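Local coordinates for TRNA (adenine(9)-n1)-methyltransferase (Sulfolobus acidocaldarius, PDB 5A7Z), which catalyses the S-adenosyl-L-methionine-dependent methylation of adenosine 9 in tRNA to N1-methyladenosine, at residues I249-V252 against D256-L259; S137-F142 against G146-V151; K79-S82 against T88-Y91. All coordinates share one frame; numbering follows the deposited sequence.

Contact 1 of 3, residues I249-V252 against D256-L259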
# COMPACT_ATOMS: atom_id res chain seq x y z
N ILE A 249 3.33 1.11 -7.92
CA ILE A 249 4.46 0.82 -7.02
C ILE A 249 4.08 -0.43 -6.23
O ILE A 249 4.86 -1.34 -6.08
CB ILE A 249 4.74 1.98 -6.00
CG1 ILE A 249 4.95 3.33 -6.69
CG2 ILE A 249 5.95 1.66 -5.14
CD1 ILE A 249 6.11 3.37 -7.65
N LEU A 250 2.88 -0.45 -5.72
CA LEU A 250 2.42 -1.55 -4.89
C LEU A 250 2.25 -2.86 -5.70
O LEU A 250 2.49 -3.92 -5.17
CB LEU A 250 1.13 -1.17 -4.17
CG LEU A 250 1.23 0.00 -3.18
CD1 LEU A 250 -0.17 0.45 -2.76
CD2 LEU A 250 2.04 -0.38 -1.95
N ARG A 251 1.92 -2.77 -7.00
CA ARG A 251 1.84 -3.98 -7.83
C ARG A 251 3.17 -4.65 -7.80
O ARG A 251 3.26 -5.85 -7.74
CB ARG A 251 1.60 -3.67 -9.33
CG ARG A 251 0.33 -2.96 -9.74
CD ARG A 251 -0.89 -3.62 -9.23
NE ARG A 251 -2.06 -3.34 -10.08
CZ ARG A 251 -2.71 -4.26 -10.77
NH1 ARG A 251 -2.23 -5.50 -10.86
NH2 ARG A 251 -3.80 -3.96 -11.43
N VAL A 252 4.21 -3.84 -7.98
CA VAL A 252 5.54 -4.33 -8.19
C VAL A 252 6.10 -4.87 -6.87
O VAL A 252 6.63 -5.97 -6.83
CB VAL A 252 6.45 -3.23 -8.76
CG1 VAL A 252 7.89 -3.67 -8.73
CG2 VAL A 252 6.03 -2.87 -10.18
N ASP A 256 4.73 -8.71 -6.72
CA ASP A 256 5.83 -9.14 -7.56
C ASP A 256 5.50 -9.00 -9.04
O ASP A 256 5.90 -9.81 -9.84
CB ASP A 256 6.24 -10.58 -7.24
CG ASP A 256 6.88 -10.70 -5.88
OD1 ASP A 256 7.79 -9.90 -5.60
OD2 ASP A 256 6.44 -11.57 -5.08
N GLN A 257 4.79 -7.95 -9.39
CA GLN A 257 4.50 -7.72 -10.75
C GLN A 257 5.65 -7.00 -11.40
O GLN A 257 6.40 -6.25 -10.77
CB GLN A 257 3.23 -6.93 -10.90
CG GLN A 257 2.20 -7.63 -11.74
CD GLN A 257 1.06 -6.74 -12.15
OE1 GLN A 257 0.79 -5.72 -11.53
NE2 GLN A 257 0.37 -7.13 -13.23
N SER A 258 5.81 -7.30 -12.67
CA SER A 258 6.63 -6.52 -13.57
C SER A 258 6.15 -5.04 -13.59
O SER A 258 4.94 -4.74 -13.63
CB SER A 258 6.50 -7.16 -14.96
OG SER A 258 7.24 -6.47 -15.89
N LEU A 259 7.10 -4.12 -13.58
CA LEU A 259 6.81 -2.70 -13.76
C LEU A 259 6.04 -2.49 -15.05
O LEU A 259 4.97 -1.88 -15.05
CB LEU A 259 8.11 -1.90 -13.81
CG LEU A 259 7.95 -0.38 -13.97
CD1 LEU A 259 6.80 0.14 -13.13
CD2 LEU A 259 9.24 0.34 -13.60

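Contact 2 of 3, residues S137-F142 against G146-V151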
# COMPACT_ATOMS: atom_id res chain seq x y z
N SER A 137 -8.27 3.81 -0.92
CA SER A 137 -8.80 2.52 -1.46
C SER A 137 -7.70 1.65 -2.02
O SER A 137 -7.69 0.46 -1.81
CB SER A 137 -9.86 2.74 -2.55
OG SER A 137 -11.08 3.09 -1.96
N VAL A 138 -6.76 2.26 -2.71
CA VAL A 138 -5.58 1.55 -3.16
C VAL A 138 -4.77 0.96 -2.00
O VAL A 138 -4.44 -0.23 -2.01
CB VAL A 138 -4.69 2.44 -4.03
CG1 VAL A 138 -3.40 1.73 -4.36
CG2 VAL A 138 -5.43 2.83 -5.33
N ILE A 139 -4.42 1.77 -1.01
CA ILE A 139 -3.56 1.24 0.07
C ILE A 139 -4.22 0.04 0.76
O ILE A 139 -3.57 -0.94 1.12
CB ILE A 139 -3.15 2.32 1.08
CG1 ILE A 139 -1.80 1.95 1.74
CG2 ILE A 139 -4.18 2.51 2.18
CD1 ILE A 139 -0.62 2.04 0.81
N ARG A 140 -5.53 0.08 0.84
CA ARG A 140 -6.28 -0.99 1.48
C ARG A 140 -6.35 -2.28 0.67
O ARG A 140 -6.65 -3.30 1.23
CB ARG A 140 -7.67 -0.49 1.79
CG ARG A 140 -7.69 0.29 3.06
CD ARG A 140 -9.08 0.84 3.30
NE ARG A 140 -9.09 1.65 4.50
CZ ARG A 140 -10.16 2.28 4.98
NH1 ARG A 140 -11.32 2.21 4.35
NH2 ARG A 140 -10.06 3.01 6.08
N LYS A 141 -6.04 -2.20 -0.61
CA LYS A 141 -5.94 -3.33 -1.48
C LYS A 141 -4.64 -4.10 -1.28
O LYS A 141 -4.58 -5.25 -1.53
CB LYS A 141 -6.00 -2.85 -2.93
CG LYS A 141 -7.28 -3.05 -3.67
CD LYS A 141 -8.48 -2.53 -2.96
CE LYS A 141 -9.50 -1.94 -3.90
NZ LYS A 141 -10.56 -1.16 -3.21
N PHE A 142 -3.59 -3.40 -0.85
CA PHE A 142 -2.27 -4.02 -0.75
C PHE A 142 -1.78 -4.12 0.69
O PHE A 142 -1.28 -5.17 1.11
CB PHE A 142 -1.25 -3.26 -1.60
CG PHE A 142 -1.57 -3.26 -3.07
CD1 PHE A 142 -2.47 -2.34 -3.59
CD2 PHE A 142 -0.98 -4.18 -3.92
CE1 PHE A 142 -2.76 -2.33 -4.94
CE2 PHE A 142 -1.28 -4.17 -5.27
CZ PHE A 142 -2.17 -3.25 -5.78
N GLY A 146 -2.11 2.47 7.51
CA GLY A 146 -0.98 3.00 8.31
C GLY A 146 0.29 3.12 7.51
O GLY A 146 1.27 3.70 7.96
N ASN A 147 0.27 2.58 6.30
CA ASN A 147 1.38 2.63 5.38
C ASN A 147 1.26 3.82 4.46
O ASN A 147 2.05 4.01 3.61
CB ASN A 147 1.47 1.36 4.55
CG ASN A 147 1.87 0.15 5.35
OD1 ASN A 147 1.05 -0.64 5.72
ND2 ASN A 147 3.12 -0.00 5.60
N LEU A 148 0.23 4.60 4.64
CA LEU A 148 0.01 5.78 3.87
C LEU A 148 0.21 6.97 4.78
O LEU A 148 -0.32 7.01 5.90
CB LEU A 148 -1.41 5.77 3.30
CG LEU A 148 -1.79 6.95 2.42
CD1 LEU A 148 -0.94 7.01 1.15
CD2 LEU A 148 -3.28 6.79 2.04
N THR A 149 0.97 7.94 4.28
CA THR A 149 1.21 9.20 4.96
C THR A 149 0.90 10.33 3.98
O THR A 149 1.32 10.29 2.79
CB THR A 149 2.68 9.30 5.41
OG1 THR A 149 2.87 8.49 6.57
CG2 THR A 149 3.07 10.71 5.75
N VAL A 150 0.11 11.28 4.46
CA VAL A 150 -0.15 12.53 3.73
C VAL A 150 0.49 13.67 4.47
O VAL A 150 0.31 13.84 5.71
CB VAL A 150 -1.64 12.86 3.60
CG1 VAL A 150 -1.84 14.14 2.80
CG2 VAL A 150 -2.37 11.70 2.96
N VAL A 151 1.30 14.39 3.75
CA VAL A 151 2.04 15.43 4.38
C VAL A 151 1.86 16.76 3.72
O VAL A 151 1.88 16.88 2.53
CB VAL A 151 3.53 15.08 4.49
CG1 VAL A 151 4.16 15.09 3.13
CG2 VAL A 151 4.23 16.06 5.38

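Contact 3 of 3, residues K79-S82 against T88-Y91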
# COMPACT_ATOMS: atom_id res chain seq x y z
N LYS A 79 -4.10 -22.62 5.09
CA LYS A 79 -5.16 -23.01 4.18
C LYS A 79 -6.43 -22.18 4.38
O LYS A 79 -6.95 -22.07 5.52
CB LYS A 79 -5.51 -24.48 4.38
CG LYS A 79 -4.39 -25.46 4.06
CD LYS A 79 -4.92 -26.88 4.22
CE LYS A 79 -3.82 -27.92 4.24
NZ LYS A 79 -4.36 -29.29 3.94
N LEU A 80 -6.93 -21.62 3.29
CA LEU A 80 -8.18 -20.85 3.33
C LEU A 80 -9.23 -21.62 2.62
O LEU A 80 -9.06 -21.99 1.45
CB LEU A 80 -8.01 -19.48 2.67
CG LEU A 80 -6.84 -18.64 3.20
CD1 LEU A 80 -6.73 -17.29 2.51
CD2 LEU A 80 -6.95 -18.44 4.72
N ILE A 81 -10.27 -22.00 3.35
CA ILE A 81 -11.24 -22.93 2.84
C ILE A 81 -12.61 -22.38 2.89
O ILE A 81 -12.92 -21.50 3.69
CB ILE A 81 -11.24 -24.27 3.61
CG1 ILE A 81 -11.78 -24.09 5.03
CG2 ILE A 81 -9.87 -24.88 3.62
CD1 ILE A 81 -11.87 -25.39 5.80
N SER A 82 -13.47 -22.92 2.04
CA SER A 82 -14.82 -22.44 1.96
C SER A 82 -15.74 -23.47 1.30
O SER A 82 -15.27 -24.38 0.61
CB SER A 82 -14.85 -21.14 1.18
OG SER A 82 -16.11 -20.55 1.30
N THR A 88 -10.70 -29.59 6.73
CA THR A 88 -11.29 -29.17 7.99
C THR A 88 -10.62 -27.89 8.43
O THR A 88 -9.46 -27.72 8.19
CB THR A 88 -10.98 -30.20 9.07
OG1 THR A 88 -11.59 -31.41 8.70
CG2 THR A 88 -11.52 -29.78 10.42
N SER A 89 -11.36 -27.00 9.10
CA SER A 89 -10.75 -25.91 9.88
C SER A 89 -11.34 -25.95 11.26
O SER A 89 -12.38 -26.55 11.44
CB SER A 89 -11.01 -24.56 9.23
OG SER A 89 -12.34 -24.48 8.71
N ARG A 90 -10.65 -25.34 12.22
CA ARG A 90 -11.14 -25.20 13.62
C ARG A 90 -11.47 -23.76 13.95
O ARG A 90 -11.82 -23.44 15.10
CB ARG A 90 -10.02 -25.63 14.59
CG ARG A 90 -9.58 -27.07 14.42
CD ARG A 90 -10.79 -27.99 14.55
NE ARG A 90 -10.38 -29.28 15.06
CZ ARG A 90 -10.77 -29.80 16.21
NH1 ARG A 90 -11.64 -29.17 16.99
NH2 ARG A 90 -10.30 -30.97 16.56
N TYR A 91 -11.25 -22.86 12.98
CA TYR A 91 -11.48 -21.43 13.15
C TYR A 91 -12.15 -20.90 11.89
O TYR A 91 -11.73 -21.24 10.75
CB TYR A 91 -10.17 -20.70 13.42
CG TYR A 91 -9.61 -21.03 14.78
CD1 TYR A 91 -10.08 -20.40 15.91
CD2 TYR A 91 -8.68 -22.05 14.94
CE1 TYR A 91 -9.62 -20.73 17.18
CE2 TYR A 91 -8.17 -22.37 16.19
CZ TYR A 91 -8.66 -21.72 17.30
OH TYR A 91 -8.22 -22.09 18.56

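Contact 1 of 3, residues I249-V252 against D256-L259
R251 and Q257 supply both hydrogen bonds of this contact. The stronger is in the backbone: Q257 N gives its hydrogen to R251 O at 3.1 Å (160° at the hydrogen). The second, a weak one, joins the side chains, which run side by side with guanidinium and amide planes 21° apart; R251 NH1 meets Q257 OE1 at 3.1 Å, the bond bent to 123°. OE1 also lies against the arginine stem, 3.1 Å from R251 CB. The bend of R251 at chi2 brings the outer chain, and with it NH1, round beside OE1. The stronger polar partner of R251 is E247, one turn earlier, salt-bridged to NE. With R251 cut back to alanine, the E247 carboxylate would probably lose its salt-bridge mate and Q257 OE1 the weak bond from NH1. The geometry marks a corner between two helices: helix 242-255 stops at D256, whose phi is positive, and S258 is the N-cap of helix 259-265. V252 provides the apolar and CH contacts. Its CA donates a CA-H...O contact to Q257 O at 3.3 Å, while V252 CG2 packs 3.7 Å from L259 CA and 4.3 Å from L259 CD1. V252 O accepts from R192 NH2, and L259 N donates to D188 OD1.

Contact 2 of 3, residues S137-F142 against G146-V151
I139 reaches from the last turns of helix 122-142 to L148, the first residue of strand 148-151, and the two side chains cross obliquely. Both side chains leave the backbone toward the other segment, yet they meet near their bases: I139 CG1 lies 4.1 Å from L148 CB. With CG1 anti to the backbone N (chi1 -153°), the long branch of I139 extends across to the strand, and its CD1 turns to N147, stopping 4.3 Å from N147 CB and 4.3 Å from N147 O. The short branch, I139 CG2, comes to 4.4 Å from L148 CD2. L148 has CG anti to its own nitrogen (chi1 -179°), which carries its two methyl groups on past the isoleucine rather than head-on into it, and the L148 side chain also touches L158, A161 and I112. All these approaches are ordinary van der Waals distances, and no hydrogen bond crosses between the segments. N147 also faces the helix with its CB, but its amide works in another direction: ND2 donates to P108 O, just ahead of strand 109-113, so the ND2 of this buried residue is satisfied while its aliphatic carbon is left to meet I139. The isoleucine further touches M110 of that same strand, and thus sits over the junction of two neighbouring strands. This is the packing of a beta-alpha-beta crossover: strand 109-113, helix 122-142 and parallel strand 148-151 follow one another in the chain, and a helix residue rests on the sheet close to where the chain re-enters it, within the alpha/beta methyltransferase domain of SPOUT type.

Contact 3 of 3, residues K79-S82 against T88-Y91
I81 and S89 meet closely, while the residues around them diverge. The end methyl of I81 carries the contact: I81 CD1 stands 3.1 Å from S89 OG, tight, at or just inside van der Waals separation, and 3.6 Å from S89 CB. I81 CG1 follows at 3.7 Å from S89 OG. Beside this spot I81 CD1 also lies against the main chain, 3.8 Å from T88 C. Torsions on both sides bring the groups together: I81 holds CG1 between its backbone N and carbonyl carbon (chi1 69°) with CD1 extended beyond it, and S89 keeps OG in the same kind of position, with chi1 at 40°, turned in from the usual 60°. Both residues are buried, and Y40 of strand 38-40 touches both.

Away from this pair the two segments separate. T88 directs its CB away from strand 78-82, and its side chain comes no nearer than 5.9 Å to that segment. The chain turns a corner at R90, whose exposed side chain stands beside R66, a neighbour of like charge. K79 reaches past the segment to a salt bridge between its NZ and E87, and the hydroxyl of S82 bonds to G42 O.

The CA atoms of I81 and S89 are 7.7 Å apart and no hydrogen bond joins the segments, which are therefore not paired strands. Each pairs antiparallel with the long strand 60-75 in one branched or curled sheet, and the two side chains probably meet across its curve. The contact itself thus gives close, non-directional packing, whereas backbone hydrogen bonds of 79-82 go to other strands, 38-40 and 60-75.

Contacts 1 and 2 belong to one unit of the fold, whereas contact 3 stands apart, its nearest atoms about 13 Å from contact 2 and about 16 Å from contact 1. Helix 242-255 packs on helix 122-142 between the first two: L250 CB lies 3.6 Å from F142 CG, and L250 CD1 is 3.9 Å from I139 CD1. Contact 2, buried near the centre of the chain, is apolar; contact 1, partly buried at a helix-to-helix corner, joins two hydrogen bonds, one of them weak, to apolar packing, the salt bridge of R251 going to E247 outside it. Contact 3 is buried too, but in a peripheral sheet, and sets a methyl against a serine.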